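PDB 3GLA: Low molecular weight heat shock protein from Xanthomonas axonopodis pv. citri, which probably acts as a molecular chaperone of the small heat-shock protein (alpha-crystallin) family, holding unfolding proteins in a soluble state under stress. Local coordinates for residues Tyr19-Pro23 with Gly88-Ile92; Ile41-Ser47 with Arg61-His67. All blocks are in the same frame, centred on the assembly; numbering follows the deposited sequence. Where two conformers were deposited one is given.

Interaction 1. Residues Tyr19-Pro23 with Gly88-Ile92; sequences YADLP and GVLEI
Ala20 and Leu90 face each other as a hydrogen-bonded antiparallel pair, Ala20 N giving to Leu90 O at 2.8 Å and Leu90 N to Ala20 O at 2.8 Å. On their face of the sheet the packing is apolar and buried: CD1 of Leu22 lies 4.0 Å from CB of Leu90, while the Ala20 methyl sits beside the Leu90 backbone. The ladder runs past the end of strand 15-21, because Leu22 N still reaches Gly88 O at 2.6 Å. Here the two backbones come together closely, and Gly88, with a positive phi of 85°, leaves room for Pro23, their CA atoms being 3.9 Å apart.

The other face, carrying Tyr19, Asp21, Val89 and Glu91, is more polar, and Arg61 of the second subunit packs on Tyr19 and Val89. With CG set beside the backbone N of Tyr19 (chi1 -59°), the ring runs alongside Glu91, CE1 3.6 Å from Glu91 OE2; ring and carboxylate planes are 57° apart. The solvent side lies at Glu91, which is partly exposed and turns OE1 to Arg93, whereas buried Asp21 directs its carboxylate to Arg45 of the second subunit.

Strand 15-21 is flanked by 7-11 and 89-95, and the latter also pairs with 82-86; strand 38-45 of the facing sheet covers the Ala20 side.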
loop_
_atom_site.group_PDB
_atom_site.type_symbol
_atom_site.label_atom_id
_atom_site.label_comp_id
_atom_site.label_asym_id
_atom_site.label_seq_id
_atom_site.Cartn_x
_atom_site.Cartn_y
_atom_site.Cartn_z
ATOM N N TYR B 19 -11.618 1.522 0.421
ATOM C CA TYR B 19 -10.415 0.921 -0.161
ATOM C C TYR B 19 -9.295 1.404 0.729
ATOM O O TYR B 19 -9.205 2.592 1.024
ATOM C CB TYR B 19 -10.144 1.511 -1.539
ATOM C CG TYR B 19 -11.264 1.326 -2.512
ATOM C CD1 TYR B 19 -11.327 0.208 -3.302
ATOM C CD2 TYR B 19 -12.237 2.315 -2.623
ATOM C CE1 TYR B 19 -12.396 0.053 -4.243
ATOM C CE2 TYR B 19 -13.234 2.192 -3.521
ATOM C CZ TYR B 19 -13.276 1.072 -4.320
ATOM O OH TYR B 19 -14.390 0.984 -5.166
ATOM N N ALA B 20 -8.517 0.461 1.292
ATOM C CA ALA B 20 -7.505 0.886 2.214
ATOM C C ALA B 20 -6.166 0.434 1.687
ATOM O O ALA B 20 -5.973 -0.718 1.305
ATOM C CB ALA B 20 -7.774 0.235 3.565
ATOM N N ASP B 21 -5.227 1.308 1.737
ATOM C CA ASP B 21 -3.895 0.914 1.311
ATOM C C ASP B 21 -3.212 0.370 2.564
ATOM O O ASP B 21 -2.755 1.093 3.470
ATOM C CB ASP B 21 -3.183 2.175 0.876
ATOM C CG ASP B 21 -3.440 2.483 -0.594
ATOM O OD1 ASP B 21 -4.173 1.735 -1.228
ATOM O OD2 ASP B 21 -2.949 3.556 -0.999
ATOM N N LEU B 22 -3.091 -0.956 2.519
ATOM C CA LEU B 22 -2.475 -1.677 3.650
ATOM C C LEU B 22 -1.381 -2.548 3.119
ATOM O O LEU B 22 -1.406 -3.758 3.308
ATOM C CB LEU B 22 -3.598 -2.496 4.355
ATOM C CG LEU B 22 -4.543 -1.468 5.129
ATOM C CD1 LEU B 22 -5.757 -2.359 5.462
ATOM C CD2 LEU B 22 -3.825 -0.933 6.291
ATOM N N PRO B 23 -0.368 -1.922 2.528
ATOM C CA PRO B 23 0.678 -2.788 1.953
ATOM C C PRO B 23 1.449 -3.511 3.047
ATOM O O PRO B 23 1.550 -3.108 4.178
ATOM C CB PRO B 23 1.577 -1.785 1.266
ATOM C CG PRO B 23 1.478 -0.434 2.062
ATOM C CD PRO B 23 -0.084 -0.486 2.339
ATOM N N GLY B 88 -2.094 -5.464 -1.476
ATOM C CA GLY B 88 -1.943 -4.506 -0.371
ATOM C C GLY B 88 -3.139 -3.623 -0.237
ATOM O O GLY B 88 -3.065 -2.759 0.605
ATOM N N VAL B 89 -4.131 -3.714 -1.112
ATOM C CA VAL B 89 -5.288 -2.857 -0.930
ATOM C C VAL B 89 -6.352 -3.732 -0.411
ATOM O O VAL B 89 -6.637 -4.854 -0.909
ATOM C CB VAL B 89 -5.768 -2.248 -2.284
ATOM C CG1 VAL B 89 -7.120 -1.589 -2.082
ATOM C CG2 VAL B 89 -4.702 -1.305 -2.792
ATOM N N LEU B 90 -6.990 -3.253 0.611
ATOM C CA LEU B 90 -8.146 -4.056 1.128
ATOM C C LEU B 90 -9.378 -3.336 0.693
ATOM O O LEU B 90 -9.454 -2.110 0.871
ATOM C CB LEU B 90 -8.072 -4.046 2.652
ATOM C CG LEU B 90 -9.253 -4.880 3.280
ATOM C CD1 LEU B 90 -9.033 -6.316 2.986
ATOM C CD2 LEU B 90 -9.242 -4.699 4.782
ATOM N N GLU B 91 -10.313 -4.063 0.111
ATOM C CA GLU B 91 -11.533 -3.385 -0.348
ATOM C C GLU B 91 -12.618 -3.936 0.488
ATOM O O GLU B 91 -12.797 -5.193 0.585
ATOM C CB GLU B 91 -11.695 -3.731 -1.781
ATOM C CG GLU B 91 -13.099 -3.162 -2.291
ATOM C CD GLU B 91 -13.265 -3.396 -3.776
ATOM O OE1 GLU B 91 -14.439 -3.516 -4.179
ATOM O OE2 GLU B 91 -12.281 -3.507 -4.476
ATOM N N ILE B 92 -13.295 -3.057 1.186
ATOM C CA ILE B 92 -14.341 -3.490 2.107
ATOM C C ILE B 92 -15.623 -3.041 1.483
ATOM O O ILE B 92 -15.764 -1.857 1.122
ATOM C CB ILE B 92 -14.195 -2.771 3.366
ATOM C CG1 ILE B 92 -12.833 -3.224 4.016
ATOM C CG2 ILE B 92 -15.305 -3.216 4.334
ATOM C CD1 ILE B 92 -12.510 -2.449 5.263
#

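Interaction 2. Residues Ile41-Ser47 with Arg61-His67; sequences IRGERKS and RRYGSFH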
loop_
_atom_site.group_PDB
_atom_site.type_symbol
_atom_site.label_atom_id
_atom_site.label_comp_id
_atom_site.label_asym_id
_atom_site.label_seq_id
_atom_site.Cartn_x
_atom_site.Cartn_y
_atom_site.Cartn_z
ATOM N N ILE B 41 -10.957 -0.411 10.845
ATOM C CA ILE B 41 -9.949 -1.299 10.367
ATOM C C ILE B 41 -8.809 -1.237 11.322
ATOM O O ILE B 41 -8.431 -0.164 11.761
ATOM C CB ILE B 41 -9.441 -0.973 8.925
ATOM C CG1 ILE B 41 -8.933 0.493 8.844
ATOM C CG2 ILE B 41 -10.573 -1.216 7.956
ATOM C CD1 ILE B 41 -8.201 0.808 7.488
ATOM N N ARG B 42 -8.215 -2.387 11.622
ATOM C CA ARG B 42 -7.164 -2.336 12.577
ATOM C C ARG B 42 -6.226 -3.462 12.272
ATOM O O ARG B 42 -6.615 -4.452 11.635
ATOM C CB ARG B 42 -7.652 -2.397 14.013
ATOM C CG ARG B 42 -8.063 -3.612 14.307
ATOM C CD ARG B 42 -8.728 -3.510 15.728
ATOM N NE ARG B 42 -7.965 -2.814 16.711
ATOM C CZ ARG B 42 -8.527 -2.243 17.777
ATOM N NH1 ARG B 42 -9.874 -2.309 17.965
ATOM N NH2 ARG B 42 -7.752 -1.598 18.650
ATOM N N GLY B 43 -4.985 -3.266 12.678
ATOM C CA GLY B 43 -4.030 -4.356 12.408
ATOM C C GLY B 43 -2.647 -3.755 12.700
ATOM O O GLY B 43 -2.498 -2.704 13.401
ATOM N N GLU B 44 -1.658 -4.471 12.167
ATOM C CA GLU B 44 -0.262 -4.115 12.576
ATOM C C GLU B 44 0.561 -4.557 11.417
ATOM O O GLU B 44 0.338 -5.550 10.771
ATOM C CB GLU B 44 0.210 -4.785 13.858
ATOM C CG GLU B 44 1.602 -4.339 14.399
ATOM C CD GLU B 44 1.755 -4.040 15.939
ATOM O OE1 GLU B 44 2.916 -3.720 16.307
ATOM O OE2 GLU B 44 0.783 -4.088 16.755
ATOM N N ARG B 45 1.532 -3.733 11.083
ATOM C CA ARG B 45 2.360 -4.130 10.093
ATOM C C ARG B 45 3.728 -4.175 10.695
ATOM O O ARG B 45 4.062 -3.264 11.412
ATOM C CB ARG B 45 2.273 -2.843 9.113
ATOM C CG ARG B 45 3.318 -2.846 8.156
ATOM C CD ARG B 45 3.193 -1.559 7.218
ATOM N NE ARG B 45 3.904 -1.738 6.169
ATOM C CZ ARG B 45 4.014 -1.033 5.081
ATOM N NH1 ARG B 45 4.327 0.251 5.112
ATOM N NH2 ARG B 45 4.384 -1.734 4.116
ATOM N N LYS B 46 4.528 -5.175 10.399
ATOM C CA LYS B 46 5.913 -5.108 10.765
ATOM C C LYS B 46 6.664 -4.488 9.540
ATOM O O LYS B 46 6.111 -4.454 8.472
ATOM C CB LYS B 46 6.547 -6.529 10.924
ATOM C CG LYS B 46 5.872 -7.427 12.098
ATOM C CD LYS B 46 5.893 -6.695 13.392
ATOM C CE LYS B 46 5.161 -7.584 14.522
ATOM N NZ LYS B 46 3.767 -7.078 14.771
ATOM N N SER B 47 7.853 -4.063 9.829
ATOM C CA SER B 47 8.689 -3.596 8.715
ATOM C C SER B 47 10.041 -4.170 8.918
ATOM O O SER B 47 10.623 -4.173 10.000
ATOM C CB SER B 47 8.847 -2.080 8.845
ATOM O OG SER B 47 9.639 -1.632 7.742
ATOM N N ARG B 61 8.958 3.929 5.288
ATOM C CA ARG B 61 7.723 3.237 5.248
ATOM C C ARG B 61 7.201 3.212 6.682
ATOM O O ARG B 61 7.902 2.916 7.639
ATOM C CB ARG B 61 7.954 1.767 4.750
ATOM C CG ARG B 61 8.228 1.918 3.291
ATOM C CD ARG B 61 8.217 0.621 2.495
ATOM N NE ARG B 61 8.577 -0.440 3.149
ATOM C CZ ARG B 61 8.200 -1.554 3.691
ATOM N NH1 ARG B 61 7.145 -2.398 3.581
ATOM N NH2 ARG B 61 9.259 -1.829 4.395
ATOM N N ARG B 62 5.884 3.429 6.755
ATOM C CA ARG B 62 5.291 3.511 8.138
ATOM C C ARG B 62 4.884 2.135 8.515
ATOM O O ARG B 62 4.485 1.299 7.660
ATOM C CB ARG B 62 4.054 4.450 8.065
ATOM C CG ARG B 62 4.444 5.880 7.627
ATOM C CD ARG B 62 5.037 6.553 8.839
ATOM N NE ARG B 62 5.275 7.965 8.512
ATOM C CZ ARG B 62 4.900 8.519 7.357
ATOM N NH1 ARG B 62 5.141 9.798 7.109
ATOM N NH2 ARG B 62 4.281 7.773 6.437
ATOM N N TYR B 63 4.857 1.882 9.812
ATOM C CA TYR B 63 4.431 0.531 10.208
ATOM C C TYR B 63 4.001 0.583 11.666
ATOM O O TYR B 63 3.863 1.701 12.155
ATOM C CB TYR B 63 5.558 -0.502 9.953
ATOM C CG TYR B 63 6.769 -0.193 10.752
ATOM C CD1 TYR B 63 7.025 -0.903 11.887
ATOM C CD2 TYR B 63 7.690 0.824 10.349
ATOM C CE1 TYR B 63 8.159 -0.659 12.660
ATOM C CE2 TYR B 63 8.825 1.111 11.116
ATOM C CZ TYR B 63 9.073 0.334 12.258
ATOM O OH TYR B 63 10.205 0.587 12.980
ATOM N N GLY B 64 3.805 -0.591 12.211
ATOM C CA GLY B 64 3.266 -0.702 13.586
ATOM C C GLY B 64 1.773 -0.797 13.512
ATOM O O GLY B 64 1.196 -1.223 12.489
ATOM N N SER B 65 1.149 -0.398 14.607
ATOM C CA SER B 65 -0.287 -0.684 14.647
ATOM C C SER B 65 -1.037 0.443 13.905
ATOM O O SER B 65 -0.601 1.595 13.810
ATOM C CB SER B 65 -0.819 -0.681 16.111
ATOM O OG SER B 65 -0.046 -1.586 16.789
ATOM N N PHE B 66 -2.182 0.072 13.393
ATOM C CA PHE B 66 -3.027 1.134 12.892
ATOM C C PHE B 66 -4.463 0.779 13.327
ATOM O O PHE B 66 -4.762 -0.357 13.638
ATOM C CB PHE B 66 -3.031 1.195 11.326
ATOM C CG PHE B 66 -3.548 -0.016 10.686
ATOM C CD1 PHE B 66 -4.922 -0.072 10.327
ATOM C CD2 PHE B 66 -2.698 -1.099 10.420
ATOM C CE1 PHE B 66 -5.439 -1.181 9.675
ATOM C CE2 PHE B 66 -3.228 -2.275 9.777
ATOM C CZ PHE B 66 -4.631 -2.274 9.412
ATOM N N HIS B 67 -5.280 1.814 13.389
ATOM C CA HIS B 67 -6.681 1.607 13.660
ATOM C C HIS B 67 -7.369 2.848 13.234
ATOM O O HIS B 67 -7.065 3.944 13.690
ATOM C CB HIS B 67 -6.755 1.461 15.143
ATOM C CG HIS B 67 -8.100 1.194 15.650
ATOM N ND1 HIS B 67 -9.204 0.952 14.860
ATOM C CD2 HIS B 67 -8.512 1.013 16.931
ATOM C CE1 HIS B 67 -10.262 0.702 15.638
ATOM N NE2 HIS B 67 -9.862 0.721 16.879
HETATM O O HOH W 1 5.598 -4.554 5.712
HETATM O O HOH W 2 9.934 0.971 7.576
#
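Arg45 lies extended across the backbone of residues 61-63, with its CG 3.7 Å from Tyr63 CB, and has more surface covered than any other residue of the contact. Its NH1 gives a nearly straight bond to Arg62 O, 2.8 Å away, with the oxygen at the edge of the guanidinium and close to its plane. Arg45 NH2 comes to 2.9 Å from Arg61 NH1, the two guanidinium planes 74° apart. Arg61 is held by a salt bridge to Glu48, and it shares with Arg45 a second partner, Asp21 of the second subunit, whose carboxylate probably offsets their charges.

Phe66 is the second large contributor. Its chi1 of 62° folds the ring back over the opposite strand, so that Gly43 N sits 3.4 Å above the ring plane over its centre, while Ile41 CG1 meets the edge. Gly43 offers no side chain to obstruct the ring, and its N and O still pair with Phe66 O and N.

On the other face of the sheet, His67 and Arg42 overlap, the guanidinium lying over the imidazole with planes 34° apart. His67 ND1 makes a weak bond to Ile41 O.

Beyond the paired strands, Ser47 CB packs over the Tyr63 ring; Ser47 OG is hydrogen-bonded to Ser49 N, and a water links it to Arg61 O. This is an antiparallel ladder of the immunoglobulin-like beta-sandwich that defines the alpha-crystallin domain, continued into the two ends of the long excursion between its strands, where Arg45, Ser47 and Arg61 meet the second subunit.

In the fold
Interactions 1 and 2 belong to the two facing sheets of the sandwich, their centres about 12 Å apart, and they meet through side chains. Leu22 CD2 touches Phe66 CZ at 3.5 Å, Ile92 CD1 reaches Ile41 CG2 at 3.5 Å, and Ala20 CB lies 4.0 Å from Ile41 CD1. At the end nearer the second subunit, Pro23 O comes to 3.2 Å from Arg45 NH2. Across the dimer the two contacts are joined as well, through Asp21 of one chain and Arg45 of the other. In sequence, residues 41-47 and 61-67 both fall between the two segments of interaction 1.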